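Local coordinates for protein polyhedrin (Antheraea mylitta cypovirus 4, PDB 5A8S) that forms the crystalline matrix of cypovirus polyhedra, the insect-virus occlusion bodies that probably protect embedded virus particles outside the host, at residues S48-A53 with V213-T218; R111-V116 with V172-H177. One frame throughout, in Å; residues are numbered along the deposited sequence.

Contact 1: residues S48-A53 with V213-T218; sequences SGRYKA and VIEFNT
An antiparallel strand pair at the edge of the main polyhedrin sheet brings Y51, K52 and A53 opposite F216, E215 and I214. Y51 and F216 exchange two backbone hydrogen bonds, A53 and I214 two more, while K52 and E215 form the non-hydrogen-bonded pair between them. On the face carrying Y51, A53 and F216, the A53 methyl CB meets the in-plane edge of the F216 ring at CE2 (3.4 Å); helix 219-228 packs on this side, Y225 meeting F216 edge-to-face. On the other face K52 CD presses on V213 CG1 at 3.4 Å, tight for two carbons, and the K52 chain then bends at chi3 (83°) to deliver NZ to the carbonyls of E70, L72 and T75. Beyond the last bridge, R50 grips N217 OD1 side-on with NE (2.9 Å) and NH2 (3.0 Å), OD1 lying in the guanidinium plane. R50 NH2 also forms a long salt bridge to E215 OE1 (3.3 Å), arriving above a carboxylate plane turned 86° from the guanidinium; E215 OE2 accepts from D74 N, and R50 NH1 pairs with E73 and D74. The arrangement is that of a regular antiparallel beta ladder whose end is tied by an arginine-centred polar network.

Contact 2: residues R111-V116 with V172-H177; sequences RYPMGV and VPLDEH
The Y112 ring lies between E176 on one face and its own neighbour P113 on the other. E176 CA makes a CH-pi contact 4.0 Å from the ring centroid, 24° off the normal, and P113 CD sits over the opposite face toward the rim. L174 approaches the ring edge, its CB 4.0 Å from Y112 CE2, with the two side chains crossing at about a right angle. Y112 CG stands anti to the backbone N (chi1 -175°), which carries the ring across to the 172-177 segment; there OH is hydrogen-bonded to the carbonyl O of N178. L174 CD1 reaches in among Y112 OH, P113 CG and V116 CG1, the last at 3.9 Å.

Backbone pairing continues beside this cluster. V116 and V172 form a hydrogen-bonded antiparallel pair, with V116 CG2 against V172 CB, and L174 N donates to M114 O (3.0 Å). G115 faces P173 in a non-hydrogen-bonded pair at a CA–CA distance of 4.1 Å. A water donates to L174 O and, weakly, to P113 O. D175 OD1 takes both H177 N, closing an Asx turn, and H177 ND1 (2.7 Å), the latter on its syn lone pair.

Strand 38-45 flanks 115-121 on the side away from 167-173, with V116 touching V42. V172 and L174 pack on V131 and A133 of strand 130-134, E176 and H177 touch L96 of helix 92-97, and the W68 and Y112 rings meet with their planes about 15° apart.

Contacts 1 and 2 belong to the same six-stranded antiparallel sheet. Contact 1 pairs strand 51-58 with the outermost strand 210-216, whereas contact 2 joins 115-121 to 167-173; strand 38-45 runs between the two pairs, touching A53 of contact 1 and V116 of contact 2. Their centres are 14 Å apart and their nearest atoms about 6 Å, without direct touch. In sequence, both segments of contact 2 fall between the two of contact 1. A further bridge is the loop holding E73, which, besides its pairing with R50, makes backbone hydrogen bonds with R111. The second subunit reaches contact 1, where its T85 binds E215, but no other chain of the assembly touches contact 2.

Contact 1: residues S48-A53 with V213-T218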
ATOM      1  N   SER A  48      22.331  -4.464 -17.940  1.00 10.02           N
ATOM      2  CA  SER A  48      22.462  -3.521 -19.040  1.00  6.36           C
ATOM      3  C   SER A  48      23.339  -2.325 -18.691  1.00  9.30           C
ATOM      4  O   SER A  48      23.616  -1.487 -19.549  1.00  6.96           O
ATOM      5  CB  SER A  48      21.088  -2.995 -19.427  1.00  9.20           C
ATOM      6  OG  SER A  48      20.609  -2.143 -18.406  1.00  7.83           O
ATOM      7  N   GLY A  49      23.761  -2.232 -17.439  1.00  8.70           N
ATOM      8  CA  GLY A  49      24.517  -1.080 -16.994  1.00  4.16           C
ATOM      9  C   GLY A  49      23.634   0.068 -16.537  1.00  5.87           C
ATOM     10  O   GLY A  49      24.132   1.081 -16.039  1.00  9.06           O
ATOM     11  N   ARG A  50      22.323  -0.081 -16.702  1.00  9.27           N
ATOM     12  CA  ARG A  50      21.377   0.909 -16.197  1.00  4.23           C
ATOM     13  C   ARG A  50      20.988   0.555 -14.755  1.00  6.93           C
ATOM     14  O   ARG A  50      21.301  -0.532 -14.274  1.00  7.62           O
ATOM     15  CB  ARG A  50      20.153   0.978 -17.111  1.00  4.59           C
ATOM     16  CG  ARG A  50      20.529   1.222 -18.570  1.00  8.81           C
ATOM     17  CD  ARG A  50      19.317   1.245 -19.506  1.00 13.22           C
ATOM     18  NE  ARG A  50      18.419   2.371 -19.244  1.00  6.93           N
ATOM     19  CZ  ARG A  50      17.155   2.255 -18.841  1.00 14.89           C
ATOM     20  NH1 ARG A  50      16.612   1.063 -18.633  1.00 14.63           N
ATOM     21  NH2 ARG A  50      16.425   3.341 -18.636  1.00 11.77           N
ATOM     22  N   TYR A  51      20.325   1.481 -14.074  1.00  7.72           N
ATOM     23  CA  TYR A  51      19.914   1.294 -12.692  1.00  6.69           C
ATOM     24  C   TYR A  51      18.491   1.805 -12.504  1.00  7.67           C
ATOM     25  O   TYR A  51      17.992   2.594 -13.303  1.00  7.40           O
ATOM     26  CB  TYR A  51      20.825   2.074 -11.746  1.00  7.24           C
ATOM     27  CG  TYR A  51      22.256   1.588 -11.672  1.00  9.13           C
ATOM     28  CD1 TYR A  51      23.146   1.797 -12.724  1.00  6.89           C
ATOM     29  CD2 TYR A  51      22.723   0.945 -10.532  1.00  7.42           C
ATOM     30  CE1 TYR A  51      24.469   1.357 -12.642  1.00  9.90           C
ATOM     31  CE2 TYR A  51      24.026   0.508 -10.441  1.00 10.34           C
ATOM     32  CZ  TYR A  51      24.900   0.716 -11.493  1.00  8.60           C
ATOM     33  OH  TYR A  51      26.202   0.276 -11.375  1.00 11.96           O
ATOM     34  N   LYS A  52      17.842   1.360 -11.438  1.00  5.61           N
ATOM     35  CA  LYS A  52      16.527   1.877 -11.084  1.00 12.02           C
ATOM     36  C   LYS A  52      16.461   2.077  -9.583  1.00  9.16           C
ATOM     37  O   LYS A  52      16.846   1.196  -8.818  1.00 13.21           O
ATOM     38  CB  LYS A  52      15.429   0.917 -11.533  1.00  9.18           C
ATOM     39  CG  LYS A  52      14.027   1.468 -11.379  1.00 11.75           C
ATOM     40  CD  LYS A  52      13.016   0.562 -12.050  1.00  9.04           C
ATOM     41  CE  LYS A  52      12.628  -0.583 -11.124  1.00 11.61           C
ATOM     42  NZ  LYS A  52      11.746  -1.557 -11.814  1.00  7.14           N
ATOM     43  N   ALA A  53      15.972   3.238  -9.163  1.00  7.68           N
ATOM     44  CA  ALA A  53      15.863   3.560  -7.743  1.00  6.86           C
ATOM     45  C   ALA A  53      14.427   3.483  -7.272  1.00  9.64           C
ATOM     46  O   ALA A  53      13.539   4.064  -7.894  1.00 10.84           O
ATOM     47  CB  ALA A  53      16.409   4.956  -7.477  1.00  9.57           C
ATOM     48  N   VAL A 213       9.825   5.642  -8.419  1.00  9.49           N
ATOM     49  CA  VAL A 213      10.683   4.707  -9.131  1.00 10.89           C
ATOM     50  C   VAL A 213      11.344   5.467 -10.278  1.00 16.03           C
ATOM     51  O   VAL A 213      10.674   5.887 -11.218  1.00 11.62           O
ATOM     52  CB  VAL A 213       9.887   3.516  -9.691  1.00  7.95           C
ATOM     53  CG1 VAL A 213      10.815   2.549 -10.408  1.00  7.44           C
ATOM     54  CG2 VAL A 213       9.132   2.805  -8.566  1.00  8.90           C
ATOM     55  N   ILE A 214      12.652   5.659 -10.186  1.00  9.02           N
ATOM     56  CA  ILE A 214      13.367   6.491 -11.146  1.00 10.94           C
ATOM     57  C   ILE A 214      14.423   5.674 -11.857  1.00 10.65           C
ATOM     58  O   ILE A 214      15.159   4.939 -11.219  1.00 12.33           O
ATOM     59  CB  ILE A 214      14.099   7.656 -10.441  1.00  9.85           C
ATOM     60  CG1 ILE A 214      13.165   8.379  -9.471  1.00 14.73           C
ATOM     61  CG2 ILE A 214      14.676   8.614 -11.470  1.00 10.98           C
ATOM     62  CD1 ILE A 214      13.427   8.048  -8.026  1.00 14.18           C
ATOM     63  N   GLU A 215      14.533   5.804 -13.174  1.00  7.62           N
ATOM     64  CA  GLU A 215      15.588   5.076 -13.862  1.00  9.67           C
ATOM     65  C   GLU A 215      16.790   5.951 -14.202  1.00  7.66           C
ATOM     66  O   GLU A 215      16.679   7.166 -14.307  1.00  9.06           O
ATOM     67  CB  GLU A 215      15.035   4.348 -15.085  1.00 12.87           C
ATOM     68  CG  GLU A 215      14.242   3.120 -14.664  1.00 18.66           C
ATOM     69  CD  GLU A 215      14.071   2.102 -15.765  1.00 24.97           C
ATOM     70  OE1 GLU A 215      13.748   2.495 -16.909  1.00 19.79           O
ATOM     71  OE2 GLU A 215      14.252   0.902 -15.470  1.00 16.54           O
ATOM     72  N   PHE A 216      17.939   5.300 -14.341  1.00  5.38           N
ATOM     73  CA  PHE A 216      19.207   5.951 -14.647  1.00  6.39           C
ATOM     74  C   PHE A 216      19.899   5.169 -15.749  1.00  9.88           C
ATOM     75  O   PHE A 216      20.048   3.952 -15.647  1.00  7.01           O
ATOM     76  CB  PHE A 216      20.103   5.974 -13.401  1.00  5.59           C
ATOM     77  CG  PHE A 216      19.419   6.527 -12.189  1.00  5.86           C
ATOM     78  CD1 PHE A 216      19.378   7.895 -11.961  1.00  7.45           C
ATOM     79  CD2 PHE A 216      18.793   5.683 -11.292  1.00  8.58           C
ATOM     80  CE1 PHE A 216      18.727   8.403 -10.860  1.00  6.78           C
ATOM     81  CE2 PHE A 216      18.143   6.191 -10.179  1.00 12.57           C
ATOM     82  CZ  PHE A 216      18.108   7.550  -9.969  1.00 10.17           C
ATOM     83  N   ASN A 217      20.330   5.854 -16.798  1.00  8.40           N
ATOM     84  CA  ASN A 217      20.921   5.165 -17.937  1.00  7.80           C
ATOM     85  C   ASN A 217      22.354   4.705 -17.687  1.00 11.06           C
ATOM     86  O   ASN A 217      22.867   3.854 -18.407  1.00  6.41           O
ATOM     87  CB  ASN A 217      20.845   6.040 -19.190  1.00  3.33           C
ATOM     88  CG  ASN A 217      19.442   6.089 -19.780  1.00 10.78           C
ATOM     89  OD1 ASN A 217      18.582   5.287 -19.421  1.00 12.96           O
ATOM     90  ND2 ASN A 217      19.209   7.022 -20.699  1.00  6.84           N
ATOM     91  N   THR A 218      22.996   5.248 -16.661  1.00  5.70           N
ATOM     92  CA  THR A 218      24.364   4.853 -16.363  1.00 12.29           C
ATOM     93  C   THR A 218      24.735   5.271 -14.933  1.00  8.41           C
ATOM     94  O   THR A 218      24.072   6.121 -14.349  1.00  6.29           O
ATOM     95  CB  THR A 218      25.318   5.438 -17.412  1.00 10.47           C
ATOM     96  OG1 THR A 218      26.590   4.787 -17.328  1.00 15.85           O
ATOM     97  CG2 THR A 218      25.472   6.938 -17.244  1.00 14.73           C
TER
HETATM   98  O   HOH W   1      26.668   2.074 -15.512  1.00  6.22           O

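Contact 2: residues R111-V116 with V172-H177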
ATOM      1  N   ARG A 111      16.474  -8.351 -17.848  1.00  7.51           N
ATOM      2  CA  ARG A 111      15.928  -7.222 -17.111  1.00  9.06           C
ATOM      3  C   ARG A 111      15.980  -7.442 -15.604  1.00  6.79           C
ATOM      4  O   ARG A 111      15.711  -6.524 -14.832  1.00  7.88           O
ATOM      5  CB  ARG A 111      14.470  -6.995 -17.513  1.00  7.68           C
ATOM      6  CG  ARG A 111      14.271  -6.557 -18.949  1.00  8.74           C
ATOM      7  CD  ARG A 111      12.781  -6.490 -19.267  1.00  8.82           C
ATOM      8  NE  ARG A 111      12.117  -7.772 -19.040  1.00  9.44           N
ATOM      9  CZ  ARG A 111      10.800  -7.928 -19.002  1.00  7.91           C
ATOM     10  NH1 ARG A 111      10.008  -6.879 -19.173  1.00  8.49           N
ATOM     11  NH2 ARG A 111      10.272  -9.127 -18.804  1.00 10.41           N
ATOM     12  N   TYR A 112      16.289  -8.652 -15.156  1.00  8.58           N
ATOM     13  CA  TYR A 112      16.329  -8.884 -13.712  1.00  7.76           C
ATOM     14  C   TYR A 112      17.673  -8.397 -13.157  1.00  8.80           C
ATOM     15  O   TYR A 112      18.712  -8.626 -13.769  1.00  9.77           O
ATOM     16  CB  TYR A 112      16.103 -10.363 -13.366  1.00  9.15           C
ATOM     17  CG  TYR A 112      16.028 -10.560 -11.872  1.00  7.81           C
ATOM     18  CD1 TYR A 112      14.831 -10.410 -11.198  1.00  9.95           C
ATOM     19  CD2 TYR A 112      17.171 -10.834 -11.135  1.00  8.40           C
ATOM     20  CE1 TYR A 112      14.764 -10.547  -9.819  1.00 10.81           C
ATOM     21  CE2 TYR A 112      17.119 -10.979  -9.767  1.00  9.56           C
ATOM     22  CZ  TYR A 112      15.912 -10.825  -9.114  1.00 14.08           C
ATOM     23  OH  TYR A 112      15.850 -10.969  -7.749  1.00 11.89           O
ATOM     24  N   PRO A 113      17.663  -7.725 -11.993  1.00  8.65           N
ATOM     25  CA  PRO A 113      18.900  -7.073 -11.542  1.00  3.98           C
ATOM     26  C   PRO A 113      19.930  -8.044 -10.963  1.00  7.99           C
ATOM     27  O   PRO A 113      19.579  -9.122 -10.484  1.00  6.80           O
ATOM     28  CB  PRO A 113      18.405  -6.102 -10.475  1.00  5.95           C
ATOM     29  CG  PRO A 113      17.183  -6.776  -9.913  1.00  7.17           C
ATOM     30  CD  PRO A 113      16.536  -7.477 -11.071  1.00  8.64           C
ATOM     31  N   MET A 114      21.199  -7.663 -11.030  1.00  7.18           N
ATOM     32  CA  MET A 114      22.280  -8.466 -10.465  1.00 10.05           C
ATOM     33  C   MET A 114      22.374  -8.317  -8.949  1.00  8.71           C
ATOM     34  O   MET A 114      22.921  -9.178  -8.258  1.00 11.37           O
ATOM     35  CB  MET A 114      23.599  -8.057 -11.128  1.00  9.59           C
ATOM     36  CG  MET A 114      23.449  -7.961 -12.642  1.00 10.49           C
ATOM     37  SD  MET A 114      25.001  -7.939 -13.526  1.00 13.71           S
ATOM     38  CE  MET A 114      25.528  -6.248 -13.234  1.00  9.55           C
ATOM     39  N   GLY A 115      21.827  -7.222  -8.435  1.00  9.78           N
ATOM     40  CA  GLY A 115      21.854  -6.944  -7.007  1.00  7.74           C
ATOM     41  C   GLY A 115      21.259  -5.577  -6.731  1.00  8.43           C
ATOM     42  O   GLY A 115      20.917  -4.853  -7.666  1.00  7.28           O
ATOM     43  N   VAL A 116      21.114  -5.224  -5.456  1.00  8.12           N
ATOM     44  CA  VAL A 116      20.633  -3.894  -5.094  1.00  5.99           C
ATOM     45  C   VAL A 116      21.560  -3.228  -4.090  1.00  7.16           C
ATOM     46  O   VAL A 116      22.149  -3.888  -3.243  1.00  8.80           O
ATOM     47  CB  VAL A 116      19.197  -3.934  -4.503  1.00  8.40           C
ATOM     48  CG1 VAL A 116      18.189  -4.434  -5.546  1.00  6.62           C
ATOM     49  CG2 VAL A 116      19.149  -4.793  -3.244  1.00  9.35           C
ATOM     50  N   VAL A 172      23.584  -5.962  -1.924  1.00  4.25           N
ATOM     51  CA  VAL A 172      22.948  -7.267  -1.770  1.00  7.37           C
ATOM     52  C   VAL A 172      22.859  -7.952  -3.131  1.00 10.24           C
ATOM     53  O   VAL A 172      22.070  -7.549  -3.990  1.00  8.54           O
ATOM     54  CB  VAL A 172      21.536  -7.131  -1.172  1.00  6.77           C
ATOM     55  CG1 VAL A 172      20.860  -8.504  -1.052  1.00  7.72           C
ATOM     56  CG2 VAL A 172      21.605  -6.442   0.189  1.00  8.04           C
ATOM     57  N   PRO A 173      23.701  -8.968  -3.354  1.00  9.09           N
ATOM     58  CA  PRO A 173      23.595  -9.729  -4.606  1.00 11.08           C
ATOM     59  C   PRO A 173      22.284 -10.503  -4.683  1.00  9.96           C
ATOM     60  O   PRO A 173      21.784 -10.981  -3.665  1.00 10.48           O
ATOM     61  CB  PRO A 173      24.780 -10.701  -4.540  1.00 10.26           C
ATOM     62  CG  PRO A 173      25.717 -10.112  -3.538  1.00 15.19           C
ATOM     63  CD  PRO A 173      24.861  -9.383  -2.546  1.00  7.43           C
ATOM     64  N   LEU A 174      21.733 -10.627  -5.885  1.00  6.93           N
ATOM     65  CA  LEU A 174      20.476 -11.348  -6.083  1.00 11.72           C
ATOM     66  C   LEU A 174      20.656 -12.409  -7.147  1.00 11.72           C
ATOM     67  O   LEU A 174      21.381 -12.193  -8.106  1.00 12.12           O
ATOM     68  CB  LEU A 174      19.369 -10.396  -6.549  1.00  9.45           C
ATOM     69  CG  LEU A 174      19.016  -9.252  -5.601  1.00 10.09           C
ATOM     70  CD1 LEU A 174      18.060  -8.305  -6.298  1.00  8.49           C
ATOM     71  CD2 LEU A 174      18.420  -9.786  -4.314  1.00  8.78           C
ATOM     72  N   ASP A 175      20.001 -13.551  -6.989  1.00  7.57           N
ATOM     73  CA  ASP A 175      19.848 -14.455  -8.126  1.00 10.34           C
ATOM     74  C   ASP A 175      18.414 -14.302  -8.626  1.00 11.37           C
ATOM     75  O   ASP A 175      17.617 -13.577  -8.022  1.00  7.20           O
ATOM     76  CB  ASP A 175      20.279 -15.906  -7.820  1.00 11.95           C
ATOM     77  CG  ASP A 175      19.212 -16.738  -7.107  1.00 15.08           C
ATOM     78  OD1 ASP A 175      18.028 -16.353  -7.085  1.00 16.08           O
ATOM     79  OD2 ASP A 175      19.573 -17.823  -6.590  1.00 15.78           O
ATOM     80  N   GLU A 176      18.093 -14.944  -9.740  1.00  5.75           N
ATOM     81  CA  GLU A 176      16.892 -14.587 -10.474  1.00  6.89           C
ATOM     82  C   GLU A 176      15.587 -14.930  -9.738  1.00  9.57           C
ATOM     83  O   GLU A 176      14.531 -14.401 -10.083  1.00  8.06           O
ATOM     84  CB  GLU A 176      16.895 -15.243 -11.855  1.00  9.06           C
ATOM     85  CG  GLU A 176      15.801 -14.725 -12.754  1.00  8.10           C
ATOM     86  CD  GLU A 176      15.778 -15.421 -14.087  1.00  7.70           C
ATOM     87  OE1 GLU A 176      16.402 -16.500 -14.206  1.00 10.09           O
ATOM     88  OE2 GLU A 176      15.142 -14.881 -15.014  1.00  7.96           O
ATOM     89  N   HIS A 177      15.641 -15.792  -8.725  1.00  8.60           N
ATOM     90  CA  HIS A 177      14.414 -16.119  -8.007  1.00  9.82           C
ATOM     91  C   HIS A 177      14.211 -15.276  -6.736  1.00  8.91           C
ATOM     92  O   HIS A 177      13.290 -15.527  -5.969  1.00 11.03           O
ATOM     93  CB  HIS A 177      14.318 -17.626  -7.730  1.00 14.09           C
ATOM     94  CG  HIS A 177      14.793 -18.042  -6.371  1.00  8.08           C
ATOM     95  ND1 HIS A 177      16.090 -17.877  -5.945  1.00 10.26           N
ATOM     96  CD2 HIS A 177      14.143 -18.671  -5.361  1.00 13.66           C
ATOM     97  CE1 HIS A 177      16.220 -18.361  -4.726  1.00 14.85           C
ATOM     98  NE2 HIS A 177      15.050 -18.849  -4.345  1.00 16.13           N
TER
HETATM   99  O   HOH W   2      21.417 -11.853 -10.879  1.00 10.42           O